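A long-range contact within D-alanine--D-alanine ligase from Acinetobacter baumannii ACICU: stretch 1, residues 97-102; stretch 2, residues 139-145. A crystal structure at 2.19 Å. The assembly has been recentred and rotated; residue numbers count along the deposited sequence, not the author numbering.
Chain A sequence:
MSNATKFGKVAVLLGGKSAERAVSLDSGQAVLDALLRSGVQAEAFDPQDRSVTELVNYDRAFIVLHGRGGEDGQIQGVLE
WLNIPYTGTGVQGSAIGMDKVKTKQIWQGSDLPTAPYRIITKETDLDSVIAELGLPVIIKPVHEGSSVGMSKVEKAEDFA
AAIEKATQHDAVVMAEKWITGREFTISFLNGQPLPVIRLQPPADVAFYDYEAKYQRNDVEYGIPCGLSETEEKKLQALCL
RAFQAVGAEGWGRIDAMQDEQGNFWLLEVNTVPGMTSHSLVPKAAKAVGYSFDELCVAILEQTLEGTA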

# COMPACT_ATOMS: atom_id res chain seq x y z
N GLY A 97 4.24 4.14 -2.20
CA GLY A 97 4.92 5.24 -2.90
C GLY A 97 4.06 6.46 -3.18
O GLY A 97 4.59 7.55 -3.37
N MET A 98 2.74 6.31 -3.19
CA MET A 98 1.85 7.43 -3.41
C MET A 98 1.69 8.27 -2.15
O MET A 98 1.17 9.39 -2.20
CB MET A 98 0.50 6.89 -3.90
CG MET A 98 -0.53 7.94 -4.38
SD MET A 98 -0.44 8.55 -6.10
CE MET A 98 -1.91 9.58 -6.15
N ASP A 99 2.11 7.72 -1.01
CA ASP A 99 1.94 8.32 0.32
C ASP A 99 3.35 8.69 0.87
O ASP A 99 4.19 7.81 1.17
CB ASP A 99 1.23 7.29 1.21
CG ASP A 99 0.66 7.87 2.53
OD1 ASP A 99 1.33 8.65 3.23
OD2 ASP A 99 -0.46 7.49 2.89
N LYS A 100 3.59 9.99 0.99
CA LYS A 100 4.87 10.49 1.48
C LYS A 100 5.17 10.04 2.90
O LYS A 100 6.31 9.61 3.19
CB LYS A 100 4.94 12.02 1.40
CG LYS A 100 5.07 12.53 -0.02
CD LYS A 100 5.08 14.05 -0.05
CE LYS A 100 4.90 14.58 -1.46
NZ LYS A 100 3.49 14.50 -1.92
N VAL A 101 4.16 10.07 3.78
CA VAL A 101 4.46 9.68 5.17
C VAL A 101 4.69 8.20 5.26
O VAL A 101 5.65 7.79 5.96
CB VAL A 101 3.50 10.21 6.28
CG1 VAL A 101 2.58 11.32 5.80
CG2 VAL A 101 2.77 9.09 7.02
N LYS A 102 3.89 7.38 4.55
CA LYS A 102 4.07 5.92 4.64
C LYS A 102 5.37 5.48 4.03
O LYS A 102 6.01 4.57 4.54
CB LYS A 102 2.89 5.13 4.07
CG LYS A 102 1.64 5.27 4.94
CD LYS A 102 0.57 4.29 4.54
CE LYS A 102 -0.67 4.46 5.41
NZ LYS A 102 -1.46 5.64 5.03
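Stretch 2 (139-145) IKPVHEG

This is a polar, backbone-led contact in which the loop that ends a strand packs against the start of a helix, held by hydrogen bonds around Lys 100 and Asp 99 and filled in by a small valine pair. Stretch 2 arrives as a strand through Ile 139, Lys 140 and Pro 141, then leaves the extended conformation at Val 142 (phi/psi -63/-35) and continues as loop. The two chains run in opposite senses here: Lys 100 lies nearest Val 142, Asp 99 nearest His 143 and Met 98 nearest Gly 145, with CA to CA separations of 5.3 Å, 4.8 Å and 4.7 Å.

The central bond joins main chain to main chain. Lys 100 N donates to Val 142 O at 2.9 Å and an almost straight angle of 176°. This amide lies in the first turn of the helix, where no preceding turn supplies a carbonyl, so the loop takes up a donor that the helix itself leaves free. The same lysine points its CA-to-CB bond toward stretch 2 and runs out along it until Lys 100 NZ donates to Pro 141 O at 3.0 Å. On the way its aliphatic part lies against another lysine, Lys 100 CD being 3.5 Å from Lys 140 CD. One residue thus reads two successive carbonyls, and it has the largest covered area in the contact.

As N-cap, Asp 99 OD1 accepts from Lys 102 N at 3.1 Å and, weakly, from Val 101 N at 3.2 Å. Asp 99 OD2 forms a salt bridge with Lys 102 NZ at 3.0 Å and receives a weak hydrogen bond from His 143 NE2, 2.8 Å long but bent to 118°. Beside this cap, Val 142 CG1 sits 3.0 Å from Asp 99 OD1 and 3.6 Å from Val 101 CG1, so a methyl group closes the space next to the carboxylate and meets the one apolar partner the contact offers.

At the other end, Met 98 O faces His 143 CA at 3.3 Å in a CA-H...O contact, although His 143 O, another acceptor, lies only 3.0 Å from Met 98 O. Gly 145 fits closely here: its phi of 59° favours glycine, and an ideal CB would come within a tight 3.4 Å of Met 98 SD. The main rule is to pair the free amide of a helix start with a loop carbonyl; the capping side chain's reach across is a weak addition.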

# COMPACT_ATOMS: atom_id res chain seq x y z
N ILE A 139 5.43 22.41 4.32
CA ILE A 139 4.08 21.83 4.43
C ILE A 139 3.73 21.23 3.07
O ILE A 139 3.72 21.96 2.07
CB ILE A 139 3.00 22.90 4.80
CG1 ILE A 139 3.35 23.64 6.11
CG2 ILE A 139 1.60 22.28 4.87
CD1 ILE A 139 3.41 22.77 7.35
N LYS A 140 3.44 19.93 3.02
CA LYS A 140 3.11 19.28 1.74
C LYS A 140 1.91 18.34 1.88
O LYS A 140 1.73 17.74 2.94
CB LYS A 140 4.33 18.55 1.13
CG LYS A 140 5.17 17.70 2.06
CD LYS A 140 6.35 17.03 1.34
CE LYS A 140 7.48 18.00 1.04
NZ LYS A 140 8.70 17.28 0.55
N PRO A 141 1.09 18.21 0.80
CA PRO A 141 0.02 17.22 0.85
C PRO A 141 0.66 15.85 0.84
O PRO A 141 1.63 15.63 0.10
CB PRO A 141 -0.77 17.47 -0.45
CG PRO A 141 0.25 18.00 -1.39
CD PRO A 141 1.22 18.81 -0.55
N VAL A 142 0.12 14.97 1.68
CA VAL A 142 0.66 13.63 1.86
C VAL A 142 0.58 12.76 0.58
O VAL A 142 1.49 11.96 0.35
CB VAL A 142 -0.09 12.93 3.02
CG1 VAL A 142 0.25 11.46 3.10
CG2 VAL A 142 0.22 13.64 4.33
N HIS A 143 -0.47 12.93 -0.24
CA HIS A 143 -0.78 11.94 -1.28
C HIS A 143 -0.53 12.35 -2.73
O HIS A 143 -0.50 11.46 -3.59
CB HIS A 143 -2.22 11.42 -1.15
CG HIS A 143 -2.42 10.46 -0.02
ND1 HIS A 143 -3.12 10.78 1.12
CD2 HIS A 143 -2.00 9.18 0.14
CE1 HIS A 143 -3.12 9.74 1.94
NE2 HIS A 143 -2.45 8.76 1.36
N GLU A 144 -0.32 13.64 -3.02
CA GLU A 144 -0.08 14.05 -4.43
C GLU A 144 1.12 13.36 -5.16
O GLU A 144 1.19 13.41 -6.40
CB GLU A 144 0.00 15.58 -4.56
CG GLU A 144 -1.35 16.28 -4.48
CD GLU A 144 -2.21 16.17 -5.76
OE1 GLU A 144 -2.17 15.14 -6.47
OE2 GLU A 144 -2.96 17.12 -6.06
N GLY A 145 2.00 12.70 -4.39
CA GLY A 145 3.00 11.74 -4.89
C GLY A 145 3.98 12.27 -5.92
O GLY A 145 4.19 13.48 -6.00